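Long-range contacts in TOG array regulator of axonemal microtubules protein 1 (Mus musculus, PDB 5DN7), which binds microtubules and promotes their polymerization through its HEAT-repeat TOG domains, supporting ciliogenesis and control of cilium length: residues 200-204 / 260-264; 221-225 / 237-242; 40-44 / 77-82; 72-76 / 110-115; 121-125 / 255-259. All blocks are in the same frame, centred on the assembly; numbering follows the deposited sequence.

Contact 1 (200-204 / 260-264)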
# COMPACT_ATOMS: atom_id res chain seq x y z
N GLN A 200 5.42 -14.42 8.42
CA GLN A 200 6.06 -14.90 7.20
C GLN A 200 6.41 -13.73 6.28
O GLN A 200 7.49 -13.70 5.68
CB GLN A 200 5.16 -15.89 6.47
CG GLN A 200 5.05 -17.25 7.14
CD GLN A 200 4.12 -18.19 6.41
OE1 GLN A 200 4.34 -19.40 6.37
NE2 GLN A 200 3.06 -17.64 5.83
N ALA A 201 5.50 -12.77 6.18
CA ALA A 201 5.74 -11.55 5.42
C ALA A 201 6.92 -10.78 5.98
O ALA A 201 7.79 -10.33 5.23
CB ALA A 201 4.50 -10.67 5.40
N ALA A 202 6.96 -10.65 7.31
CA ALA A 202 8.00 -9.89 7.98
C ALA A 202 9.38 -10.53 7.84
O ALA A 202 10.38 -9.83 7.76
CB ALA A 202 7.66 -9.70 9.47
N LEU A 203 9.44 -11.86 7.85
CA LEU A 203 10.71 -12.54 7.62
C LEU A 203 11.20 -12.28 6.18
O LEU A 203 12.39 -12.00 5.97
CB LEU A 203 10.58 -14.05 7.90
CG LEU A 203 10.34 -14.36 9.39
CD1 LEU A 203 9.75 -15.76 9.59
CD2 LEU A 203 11.62 -14.20 10.23
N GLU A 204 10.31 -12.35 5.20
CA GLU A 204 10.73 -11.98 3.84
C GLU A 204 11.25 -10.55 3.77
O GLU A 204 12.28 -10.26 3.12
CB GLU A 204 9.58 -12.14 2.84
CG GLU A 204 9.17 -13.58 2.61
CD GLU A 204 10.25 -14.43 1.91
OE1 GLU A 204 10.51 -14.23 0.70
OE2 GLU A 204 10.83 -15.31 2.59
N GLU A 260 6.15 -12.23 -4.76
CA GLU A 260 6.26 -13.68 -4.66
C GLU A 260 7.36 -14.01 -3.68
O GLU A 260 8.46 -13.48 -3.78
CB GLU A 260 6.57 -14.30 -6.02
CG GLU A 260 5.49 -14.11 -7.05
CD GLU A 260 5.88 -14.69 -8.41
OE1 GLU A 260 7.10 -14.80 -8.69
OE2 GLU A 260 4.96 -15.07 -9.19
N TYR A 261 7.08 -14.91 -2.74
CA TYR A 261 8.03 -15.22 -1.68
C TYR A 261 9.07 -16.22 -2.15
O TYR A 261 8.81 -17.04 -3.03
CB TYR A 261 7.31 -15.78 -0.44
CG TYR A 261 6.48 -14.78 0.33
CD1 TYR A 261 6.09 -13.56 -0.23
CD2 TYR A 261 6.12 -15.03 1.65
CE1 TYR A 261 5.34 -12.65 0.49
CE2 TYR A 261 5.36 -14.14 2.37
CZ TYR A 261 4.98 -12.95 1.79
OH TYR A 261 4.23 -12.06 2.53
N ALA A 262 10.25 -16.16 -1.55
CA ALA A 262 11.34 -17.04 -1.94
C ALA A 262 11.19 -18.41 -1.32
O ALA A 262 11.56 -19.43 -1.92
CB ALA A 262 12.68 -16.43 -1.56
N ILE A 263 10.64 -18.47 -0.13
CA ILE A 263 10.69 -19.72 0.61
C ILE A 263 9.68 -19.70 1.75
O ILE A 263 9.43 -18.65 2.34
CB ILE A 263 12.14 -19.97 1.13
CG1 ILE A 263 12.26 -21.33 1.83
CG2 ILE A 263 12.59 -18.83 2.05
CD1 ILE A 263 13.71 -21.78 2.01
N LEU A 264 9.06 -20.85 2.02
CA LEU A 264 8.26 -21.03 3.23
C LEU A 264 9.15 -21.71 4.28
O LEU A 264 9.66 -22.82 4.09
CB LEU A 264 6.97 -21.84 2.97
CG LEU A 264 7.02 -23.36 2.85
CD1 LEU A 264 5.64 -23.99 2.81
CD2 LEU A 264 7.83 -23.78 1.63

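Contact 2 (221-225 / 237-242)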
# COMPACT_ATOMS: atom_id res chain seq x y z
N LEU A 221 19.80 -5.24 12.26
CA LEU A 221 18.64 -6.12 12.14
C LEU A 221 18.49 -6.94 13.40
O LEU A 221 17.37 -7.20 13.87
CB LEU A 221 18.75 -7.05 10.93
CG LEU A 221 18.49 -6.44 9.57
CD1 LEU A 221 18.58 -7.51 8.51
CD2 LEU A 221 17.12 -5.79 9.54
N PHE A 222 19.63 -7.38 13.93
CA PHE A 222 19.56 -8.12 15.20
C PHE A 222 19.18 -7.22 16.39
O PHE A 222 18.50 -7.67 17.33
CB PHE A 222 20.87 -8.85 15.45
CG PHE A 222 21.22 -9.84 14.36
CD1 PHE A 222 20.22 -10.53 13.70
CD2 PHE A 222 22.53 -10.05 13.99
CE1 PHE A 222 20.52 -11.44 12.69
CE2 PHE A 222 22.85 -10.96 12.98
CZ PHE A 222 21.84 -11.65 12.33
N LYS A 223 19.56 -5.96 16.36
CA LYS A 223 19.08 -5.03 17.34
C LYS A 223 17.58 -4.83 17.21
O LYS A 223 16.90 -4.77 18.19
CB LYS A 223 19.81 -3.71 17.23
CG LYS A 223 21.31 -3.84 17.37
CD LYS A 223 22.00 -2.57 17.80
CE LYS A 223 23.04 -2.13 16.81
NZ LYS A 223 22.83 -0.70 16.46
N ALA A 224 17.10 -4.69 15.98
CA ALA A 224 15.67 -4.61 15.73
C ALA A 224 14.93 -5.81 16.33
O ALA A 224 13.90 -5.64 16.98
CB ALA A 224 15.39 -4.50 14.24
N VAL A 225 15.45 -7.02 16.10
CA VAL A 225 14.85 -8.21 16.68
C VAL A 225 14.90 -8.12 18.21
O VAL A 225 13.99 -8.58 18.90
CB VAL A 225 15.56 -9.51 16.20
CG1 VAL A 225 15.01 -10.74 16.94
CG2 VAL A 225 15.46 -9.68 14.67
N VAL A 237 12.35 -15.84 17.65
CA VAL A 237 12.32 -14.91 16.53
C VAL A 237 13.71 -14.74 16.00
O VAL A 237 13.93 -14.64 14.80
CB VAL A 237 11.74 -13.55 16.94
CG1 VAL A 237 12.04 -12.48 15.91
CG2 VAL A 237 10.26 -13.68 17.16
N MET A 238 14.68 -14.71 16.91
CA MET A 238 16.07 -14.67 16.55
C MET A 238 16.44 -15.87 15.66
O MET A 238 17.07 -15.72 14.61
CB MET A 238 16.93 -14.65 17.81
CG MET A 238 18.34 -14.19 17.59
SD MET A 238 18.42 -12.73 16.54
CE MET A 238 20.18 -12.41 16.61
N ASN A 239 16.01 -17.05 16.10
CA ASN A 239 16.29 -18.28 15.36
C ASN A 239 15.68 -18.30 13.96
O ASN A 239 16.35 -18.64 13.00
CB ASN A 239 15.82 -19.52 16.15
CG ASN A 239 16.74 -19.87 17.31
OD1 ASN A 239 16.31 -20.49 18.29
ND2 ASN A 239 18.01 -19.45 17.22
N ALA A 240 14.41 -17.94 13.86
CA ALA A 240 13.73 -17.84 12.58
C ALA A 240 14.37 -16.77 11.67
O ALA A 240 14.55 -17.00 10.49
CB ALA A 240 12.25 -17.54 12.79
N VAL A 241 14.73 -15.62 12.22
CA VAL A 241 15.37 -14.58 11.42
C VAL A 241 16.69 -15.08 10.87
O VAL A 241 16.98 -14.91 9.69
CB VAL A 241 15.61 -13.27 12.22
CG1 VAL A 241 16.63 -12.40 11.53
CG2 VAL A 241 14.30 -12.50 12.40
N GLN A 242 17.50 -15.69 11.70
CA GLN A 242 18.77 -16.22 11.26
C GLN A 242 18.62 -17.33 10.24
O GLN A 242 19.31 -17.36 9.28
CB GLN A 242 19.62 -16.65 12.44
CG GLN A 242 20.07 -15.48 13.29
CD GLN A 242 21.02 -15.86 14.37
OE1 GLN A 242 20.68 -16.57 15.30
NE2 GLN A 242 22.22 -15.38 14.26

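Contact 3 (40-44 / 77-82)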
# COMPACT_ATOMS: atom_id res chain seq x y z
N ARG A 40 -24.51 0.58 -9.11
CA ARG A 40 -23.59 1.68 -8.93
C ARG A 40 -22.40 1.53 -9.87
O ARG A 40 -21.75 2.51 -10.23
CB ARG A 40 -23.11 1.75 -7.48
CG ARG A 40 -24.07 2.43 -6.51
CD ARG A 40 -23.58 2.25 -5.08
NE ARG A 40 -23.53 3.51 -4.34
CZ ARG A 40 -22.73 3.74 -3.29
NH1 ARG A 40 -21.91 2.78 -2.88
NH2 ARG A 40 -22.76 4.91 -2.67
N THR A 41 -22.13 0.30 -10.29
CA THR A 41 -20.94 -0.03 -11.07
C THR A 41 -20.85 0.71 -12.41
O THR A 41 -19.78 1.22 -12.79
CB THR A 41 -20.86 -1.54 -11.32
OG1 THR A 41 -20.89 -2.22 -10.05
CG2 THR A 41 -19.58 -1.92 -12.04
N GLN A 42 -21.97 0.76 -13.10
CA GLN A 42 -22.04 1.48 -14.35
C GLN A 42 -21.80 2.97 -14.14
O GLN A 42 -21.09 3.56 -14.91
CB GLN A 42 -23.37 1.23 -15.07
CG GLN A 42 -23.81 2.36 -15.97
CD GLN A 42 -23.14 2.31 -17.31
OE1 GLN A 42 -22.39 1.37 -17.59
NE2 GLN A 42 -23.40 3.32 -18.16
N ALA A 43 -22.38 3.54 -13.10
CA ALA A 43 -22.17 4.93 -12.73
C ALA A 43 -20.68 5.20 -12.49
O ALA A 43 -20.12 6.15 -13.04
CB ALA A 43 -22.98 5.27 -11.51
N VAL A 44 -20.07 4.35 -11.69
CA VAL A 44 -18.64 4.42 -11.41
C VAL A 44 -17.79 4.38 -12.70
O VAL A 44 -16.81 5.14 -12.84
CB VAL A 44 -18.22 3.27 -10.48
CG1 VAL A 44 -16.71 3.27 -10.27
CG2 VAL A 44 -18.94 3.37 -9.15
N ASP A 77 -18.69 0.28 -0.09
CA ASP A 77 -19.70 -0.57 -0.71
C ASP A 77 -19.51 -2.04 -0.35
O ASP A 77 -18.38 -2.52 -0.29
CB ASP A 77 -19.67 -0.41 -2.22
CG ASP A 77 -21.03 -0.58 -2.84
OD1 ASP A 77 -21.48 -1.74 -3.01
OD2 ASP A 77 -21.64 0.47 -3.14
N SER A 78 -20.62 -2.74 -0.12
CA SER A 78 -20.57 -4.18 0.14
C SER A 78 -20.24 -4.96 -1.11
O SER A 78 -19.74 -6.08 -1.03
CB SER A 78 -21.90 -4.69 0.71
OG SER A 78 -22.14 -4.17 2.01
N ASN A 79 -20.52 -4.37 -2.26
CA ASN A 79 -20.25 -5.00 -3.54
C ASN A 79 -18.83 -4.73 -4.02
O ASN A 79 -18.51 -3.60 -4.37
CB ASN A 79 -21.26 -4.53 -4.58
CG ASN A 79 -20.93 -5.02 -5.97
OD1 ASN A 79 -20.37 -6.10 -6.15
ND2 ASN A 79 -21.31 -4.24 -6.98
N PHE A 80 -18.00 -5.77 -4.07
CA PHE A 80 -16.58 -5.59 -4.37
C PHE A 80 -16.34 -5.05 -5.77
O PHE A 80 -15.25 -4.57 -6.03
CB PHE A 80 -15.78 -6.89 -4.20
CG PHE A 80 -15.89 -7.82 -5.38
CD1 PHE A 80 -16.95 -8.70 -5.50
CD2 PHE A 80 -14.91 -7.82 -6.37
CE1 PHE A 80 -17.05 -9.56 -6.60
CE2 PHE A 80 -15.00 -8.66 -7.46
CZ PHE A 80 -16.06 -9.54 -7.58
N LYS A 81 -17.32 -5.15 -6.66
CA LYS A 81 -17.14 -4.66 -8.03
C LYS A 81 -17.23 -3.13 -8.07
O LYS A 81 -16.55 -2.46 -8.88
CB LYS A 81 -18.18 -5.28 -8.97
CG LYS A 81 -18.12 -6.81 -9.04
CD LYS A 81 -19.36 -7.38 -9.75
CE LYS A 81 -19.21 -8.88 -10.01
NZ LYS A 81 -20.53 -9.56 -10.21
N VAL A 82 -18.08 -2.59 -7.20
CA VAL A 82 -18.14 -1.15 -6.96
C VAL A 82 -16.82 -0.68 -6.36
O VAL A 82 -16.26 0.31 -6.80
CB VAL A 82 -19.30 -0.77 -6.03
CG1 VAL A 82 -19.20 0.70 -5.66
CG2 VAL A 82 -20.63 -1.05 -6.70

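Contact 4 (72-76 / 110-115)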
# COMPACT_ATOMS: atom_id res chain seq x y z
N TYR A 72 -13.94 7.88 -1.17
CA TYR A 72 -13.70 7.20 0.09
C TYR A 72 -14.98 6.54 0.58
O TYR A 72 -14.96 5.42 1.10
CB TYR A 72 -13.17 8.19 1.14
CG TYR A 72 -12.79 7.56 2.46
CD1 TYR A 72 -11.63 6.79 2.58
CD2 TYR A 72 -13.58 7.74 3.60
CE1 TYR A 72 -11.27 6.21 3.79
CE2 TYR A 72 -13.22 7.17 4.82
CZ TYR A 72 -12.07 6.40 4.90
OH TYR A 72 -11.70 5.82 6.10
N ASN A 73 -16.10 7.20 0.43
CA ASN A 73 -17.35 6.57 0.75
C ASN A 73 -17.73 5.41 -0.14
O ASN A 73 -18.25 4.45 0.31
CB ASN A 73 -18.45 7.60 0.91
CG ASN A 73 -18.23 8.49 2.11
OD1 ASN A 73 -18.36 9.68 2.01
ND2 ASN A 73 -17.90 7.92 3.23
N LEU A 74 -17.44 5.52 -1.42
CA LEU A 74 -17.76 4.46 -2.36
C LEU A 74 -16.99 3.17 -2.05
O LEU A 74 -17.45 2.07 -2.35
CB LEU A 74 -17.49 4.92 -3.78
CG LEU A 74 -18.43 6.00 -4.30
CD1 LEU A 74 -18.03 6.47 -5.69
CD2 LEU A 74 -19.86 5.47 -4.31
N LEU A 75 -15.82 3.30 -1.43
CA LEU A 75 -15.03 2.13 -1.06
C LEU A 75 -15.64 1.37 0.12
O LEU A 75 -15.15 0.31 0.50
CB LEU A 75 -13.60 2.52 -0.74
CG LEU A 75 -12.82 3.12 -1.90
CD1 LEU A 75 -11.47 3.58 -1.42
CD2 LEU A 75 -12.66 2.11 -3.04
N ASP A 76 -16.71 1.92 0.70
CA ASP A 76 -17.44 1.23 1.76
C ASP A 76 -18.50 0.27 1.22
O ASP A 76 -19.13 -0.45 2.00
CB ASP A 76 -18.13 2.23 2.69
CG ASP A 76 -17.16 2.92 3.61
OD1 ASP A 76 -16.29 2.22 4.18
OD2 ASP A 76 -17.28 4.15 3.75
N ALA A 110 -5.37 6.66 3.28
CA ALA A 110 -6.43 6.11 4.13
C ALA A 110 -7.40 5.29 3.26
O ALA A 110 -7.78 4.13 3.60
CB ALA A 110 -7.16 7.20 4.88
N ALA A 111 -7.76 5.89 2.12
CA ALA A 111 -8.63 5.22 1.16
C ALA A 111 -8.03 3.88 0.73
O ALA A 111 -8.72 2.87 0.65
CB ALA A 111 -8.88 6.10 -0.06
N SER A 112 -6.73 3.86 0.48
CA SER A 112 -6.11 2.63 0.01
C SER A 112 -5.97 1.57 1.11
O SER A 112 -6.06 0.36 0.84
CB SER A 112 -4.76 2.96 -0.61
OG SER A 112 -4.95 3.87 -1.69
N VAL A 113 -5.75 2.01 2.34
CA VAL A 113 -5.63 1.07 3.43
C VAL A 113 -6.98 0.39 3.70
O VAL A 113 -7.02 -0.82 4.00
CB VAL A 113 -5.11 1.76 4.73
CG1 VAL A 113 -5.24 0.80 5.92
CG2 VAL A 113 -3.67 2.20 4.55
N LYS A 114 -8.07 1.15 3.59
CA LYS A 114 -9.40 0.56 3.76
C LYS A 114 -9.62 -0.75 2.96
O LYS A 114 -10.16 -1.72 3.50
CB LYS A 114 -10.48 1.56 3.36
CG LYS A 114 -11.89 1.00 3.54
CD LYS A 114 -12.96 1.95 3.02
CE LYS A 114 -13.02 3.22 3.84
NZ LYS A 114 -14.07 4.15 3.35
N VAL A 115 -9.20 -0.79 1.69
CA VAL A 115 -9.48 -1.95 0.84
C VAL A 115 -8.43 -3.06 0.97
O VAL A 115 -8.53 -4.08 0.31
CB VAL A 115 -9.60 -1.55 -0.66
CG1 VAL A 115 -10.76 -0.59 -0.86
CG2 VAL A 115 -8.26 -0.99 -1.20

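Contact 5 (121-125 / 255-259)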
# COMPACT_ATOMS: atom_id res chain seq x y z
N LEU A 121 -7.88 -10.50 -5.79
CA LEU A 121 -6.81 -10.14 -6.69
C LEU A 121 -7.13 -8.88 -7.50
O LEU A 121 -6.23 -8.07 -7.70
CB LEU A 121 -6.48 -11.32 -7.61
CG LEU A 121 -5.31 -11.18 -8.59
CD1 LEU A 121 -4.59 -12.53 -8.79
CD2 LEU A 121 -5.82 -10.65 -9.94
N VAL A 122 -8.35 -8.69 -7.99
CA VAL A 122 -8.61 -7.47 -8.80
C VAL A 122 -8.40 -6.18 -7.96
O VAL A 122 -7.79 -5.16 -8.41
CB VAL A 122 -10.04 -7.49 -9.44
CG1 VAL A 122 -10.08 -8.41 -10.67
CG2 VAL A 122 -11.08 -7.88 -8.43
N ILE A 123 -8.86 -6.27 -6.72
CA ILE A 123 -8.67 -5.21 -5.75
C ILE A 123 -7.18 -4.93 -5.54
O ILE A 123 -6.73 -3.81 -5.74
CB ILE A 123 -9.35 -5.55 -4.42
CG1 ILE A 123 -10.86 -5.61 -4.63
CG2 ILE A 123 -9.00 -4.55 -3.34
CD1 ILE A 123 -11.39 -4.46 -5.45
N LYS A 124 -6.43 -5.96 -5.16
CA LYS A 124 -4.99 -5.86 -4.96
C LYS A 124 -4.25 -5.29 -6.19
O LYS A 124 -3.31 -4.50 -6.04
CB LYS A 124 -4.42 -7.23 -4.58
CG LYS A 124 -2.92 -7.21 -4.39
CD LYS A 124 -2.41 -8.51 -3.79
CE LYS A 124 -0.88 -8.57 -3.92
NZ LYS A 124 -0.31 -9.95 -3.67
N GLN A 125 -4.68 -5.66 -7.39
CA GLN A 125 -4.13 -5.05 -8.61
C GLN A 125 -4.26 -3.53 -8.54
O GLN A 125 -3.26 -2.78 -8.71
CB GLN A 125 -4.85 -5.55 -9.87
CG GLN A 125 -4.33 -6.84 -10.43
CD GLN A 125 -5.19 -7.37 -11.57
OE1 GLN A 125 -6.24 -6.78 -11.90
NE2 GLN A 125 -4.78 -8.48 -12.17
N GLU A 255 4.94 -8.81 -12.57
CA GLU A 255 4.67 -7.65 -13.41
C GLU A 255 3.55 -6.83 -12.79
O GLU A 255 3.58 -5.60 -12.82
CB GLU A 255 4.27 -8.10 -14.82
CG GLU A 255 4.03 -6.96 -15.79
CD GLU A 255 3.69 -7.44 -17.19
OE1 GLU A 255 3.60 -8.66 -17.39
OE2 GLU A 255 3.51 -6.58 -18.08
N GLN A 256 2.58 -7.52 -12.19
CA GLN A 256 1.47 -6.85 -11.53
C GLN A 256 1.89 -6.15 -10.23
O GLN A 256 1.05 -5.57 -9.54
CB GLN A 256 0.34 -7.85 -11.24
CG GLN A 256 -0.34 -8.39 -12.49
CD GLN A 256 -1.05 -9.70 -12.24
OE1 GLN A 256 -2.28 -9.77 -12.30
NE2 GLN A 256 -0.29 -10.75 -11.97
N GLY A 257 3.17 -6.21 -9.90
CA GLY A 257 3.66 -5.57 -8.69
C GLY A 257 3.42 -6.40 -7.44
O GLY A 257 3.63 -5.92 -6.34
N PHE A 258 2.99 -7.65 -7.59
CA PHE A 258 2.76 -8.50 -6.42
C PHE A 258 4.07 -9.08 -5.95
O PHE A 258 4.98 -9.27 -6.76
CB PHE A 258 1.77 -9.64 -6.72
CG PHE A 258 0.44 -9.18 -7.22
CD1 PHE A 258 0.08 -7.85 -7.17
CD2 PHE A 258 -0.46 -10.08 -7.75
CE1 PHE A 258 -1.15 -7.42 -7.64
CE2 PHE A 258 -1.69 -9.65 -8.22
CZ PHE A 258 -2.03 -8.31 -8.17
N VAL A 259 4.17 -9.38 -4.66
CA VAL A 259 5.34 -10.05 -4.12
C VAL A 259 5.17 -11.57 -4.17
O VAL A 259 4.19 -12.12 -3.68
CB VAL A 259 5.61 -9.62 -2.66
CG1 VAL A 259 6.79 -10.41 -2.07
CG2 VAL A 259 5.87 -8.11 -2.57
O HOH W 1 1.95 -8.97 -2.69
O HOH W 2 -0.67 -3.81 -10.18

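Contact 1 (200-204 / 260-264)
The aromatic ring of Tyr-261 lies against the side chain of Glu-204, whose methylene CG sits 3.8 Å from the ring centroid and over its face, a CH-pi contact. In TOG 2, one of the TOG domains of the full-length protein and a solenoid of HEAT-type repeats, the C-terminal tail 260-264 passes across helix 196-213, part of the repeat predicted as HEAT 8 of the full-length protein, and bends at Ala-262. Glutamate suits its place twice: its aliphatic part packs on the aromatic ring, while its carboxylate holds the tail backbone and also forms a salt bridge with Arg-244 of helix 237-246. Tyrosine likewise joins two chemistries, since its hydroxyl hydrogen-bonds to Asn-164 OD1 on helix 156-172 while the ring lies beside the helix. The small methyl of Ala-201 lets the phenol come close, its CB 3.2 Å from Tyr-261 OH. The tail is pinned where Ala-262 N donates an almost linear hydrogen bond of 3.0 Å to Glu-204 OE1.

Contact 2 (221-225 / 237-242)
Two helices of the TOG solenoid's C-terminal end pack here as a near-antiparallel pair: the short segments of helix 219-226 and helix 237-246 lie at 150° between their N-to-C directions, with axes 10.5 Å apart at closest approach. Val-225 is the central bump. Its CB points at the other helix, and its two methyls enter the hollow bordered by Val-237, Met-238 and Val-241, with CG1 3.6 Å from Val-237 CG1 and CG2 3.8 Å from Val-241 CG2. Val-237 and Val-241, one helical turn apart, thus present the same face, and as valines they give the hollow compact walls. The nearest backbone approach is between the CA atoms of Val-225 and Met-238, 6.6 Å apart. Next to this valine cluster, Phe-222 leaves its helix sideways and swings its ring across the gap, fitting among Met-238, Val-241 and the aliphatic CG of Gln-242. Val-241 CG1 meets the ring at its edge. Leu-191, in a loop, touches all three valines. The flexible thioether of Met-238 bends to follow the phenylalanine, making an oblique Met-aromatic contact with SD 4.9 Å from the Phe-222 ring centroid and bringing CE to 3.5 Å from Phe-222 CD1.

Contact 3 (40-44 / 77-82)
A salt bridge leads this contact: Arg-40 NH1 donates to Asp-77 OD2 across a very short 2.3 Å, the carboxylate meeting the guanidinium at its edge. The other carboxylate oxygen is also used, for Asp-77 OD1 accepts from Asn-79 N at 2.9 Å and closes an Asx turn. Asn-79 then serves as N-cap of helix 80-97, its OD1 taking a weak bond of 3.2 Å from Lys-81 N. Aspartate and asparagine suit these places because their short side chains reach backbone NH groups close by in sequence. Farther in, Val-82 packs against helix 40-52: its CG2 lies 3.8 Å from Arg-40 CB and 3.6 Å from Thr-41 OG1, while its CG1 is 4.4 Å from Val-44 CG2. The CA atoms of Thr-41 and Val-82 come within 5.1 Å; both CA-to-CB bonds run sideways, so neither side chain stands directly between the backbones. The contact joins HEAT 4 to HEAT 5, as predicted, with Val-44 touching Leu-31 of helix 25-32, and Arg-40 and Val-82 touching Leu-74 of helix 61-74.

Contact 4 (72-76 / 110-115)
Leu-75 forms the apolar centre, pointing from segment 72-76 toward the next repeat. Its CD1 lies 3.9 Å from Ala-111 CB, and its CD2 is 4.0 Å from Val-115 CG1. The branched leucine thus reaches both Ala-111 and Val-115, four residues apart. Small Ala-111 allows close approach, its CA 5.5 Å from the CA of Tyr-72, so that the tyrosine ring turns its edge to the alanine, Tyr-72 CD1 being 3.7 Å from Ala-111 CA. Val-115 carries the apolar layer deeper, toward helices 80-97 and 121-138.

At the outer edge Lys-114 reaches back across the gap. Its long chain first lies along Leu-75, CD being 3.9 Å from Leu-75 CB, and only then delivers its charge. The ammonium sits almost directly over the face of Tyr-72, with NZ 3.3 Å from the ring centroid, a cation-pi interaction. NZ also donates to Tyr-72 O at 2.7 Å and makes a salt bridge, weak as a hydrogen bond, with Asp-76 OD1 at 3.1 Å. Lysine suits the position because it combines an aliphatic stem with a charge that can meet a ring, a backbone carbonyl and a carboxylate together. Such packing between the first helices of successive repeats, here the predicted HEAT 5 and HEAT 6, is characteristic of the HEAT solenoid that builds a TOG domain.

Contact 5 (121-125 / 255-259)
This is a surface contact in which an aromatic side chain, a hydrogen bond and two bridging waters link the C-terminal tail to the solenoid: the turn between strands 252-253 and 259-260 meets the N-terminal end of helix 121-138, in the predicted HEAT 6. Phe-258 is its buried anchor. Its ring is edged by Leu-121, whose CG is 3.9 Å from Phe-258 CE2, and by Gln-125, whose CG is 3.5 Å from Phe-258 CZ. Lys-124 lies over the face, with CE 3.8 Å from the Phe-258 ring centroid in a CH-pi contact and NZ 4.2 Å from it in an off-centre cation-pi contact. Gly-257 has positive phi, a conformation easily adopted without a side chain, and lets the chain turn between Gln-256 and Phe-258. Polar links flank the aromatic contact. Gln-125 NE2 donates to Gln-256 OE1 at 2.8 Å, although Gln-256 is poorly ordered; one water joins Lys-124 NZ to Val-259 N, and the other joins Gln-125 O to Gln-256 O. The chemistry implies an interface of mixed character: phenylalanine supplies the apolar grip, while lysine and glutamine contribute both aliphatic stems to cover it and polar ends that remain hydrated or bonded at the surface.

From the N terminus, contact 3 is the first to close a loop, joining helix 40-52 to the start of helix 80-97. Contact 4 opens within that loop and closes beyond it, so the two cross, and they touch through Leu-74; together they tie three successive predicted HEAT repeats. Contact 5 then opens on helix 121-138, touching both, and closes only 130 residues later in the C-terminal tail. Contact 1 opens inside this long loop and ends just past it, so contacts 5 and 1 cross, their tail segments being continuous in sequence. Contact 2 lies within both loops, and Leu-203 and Val-241 join it to contact 1. The tail thus runs along several repeats.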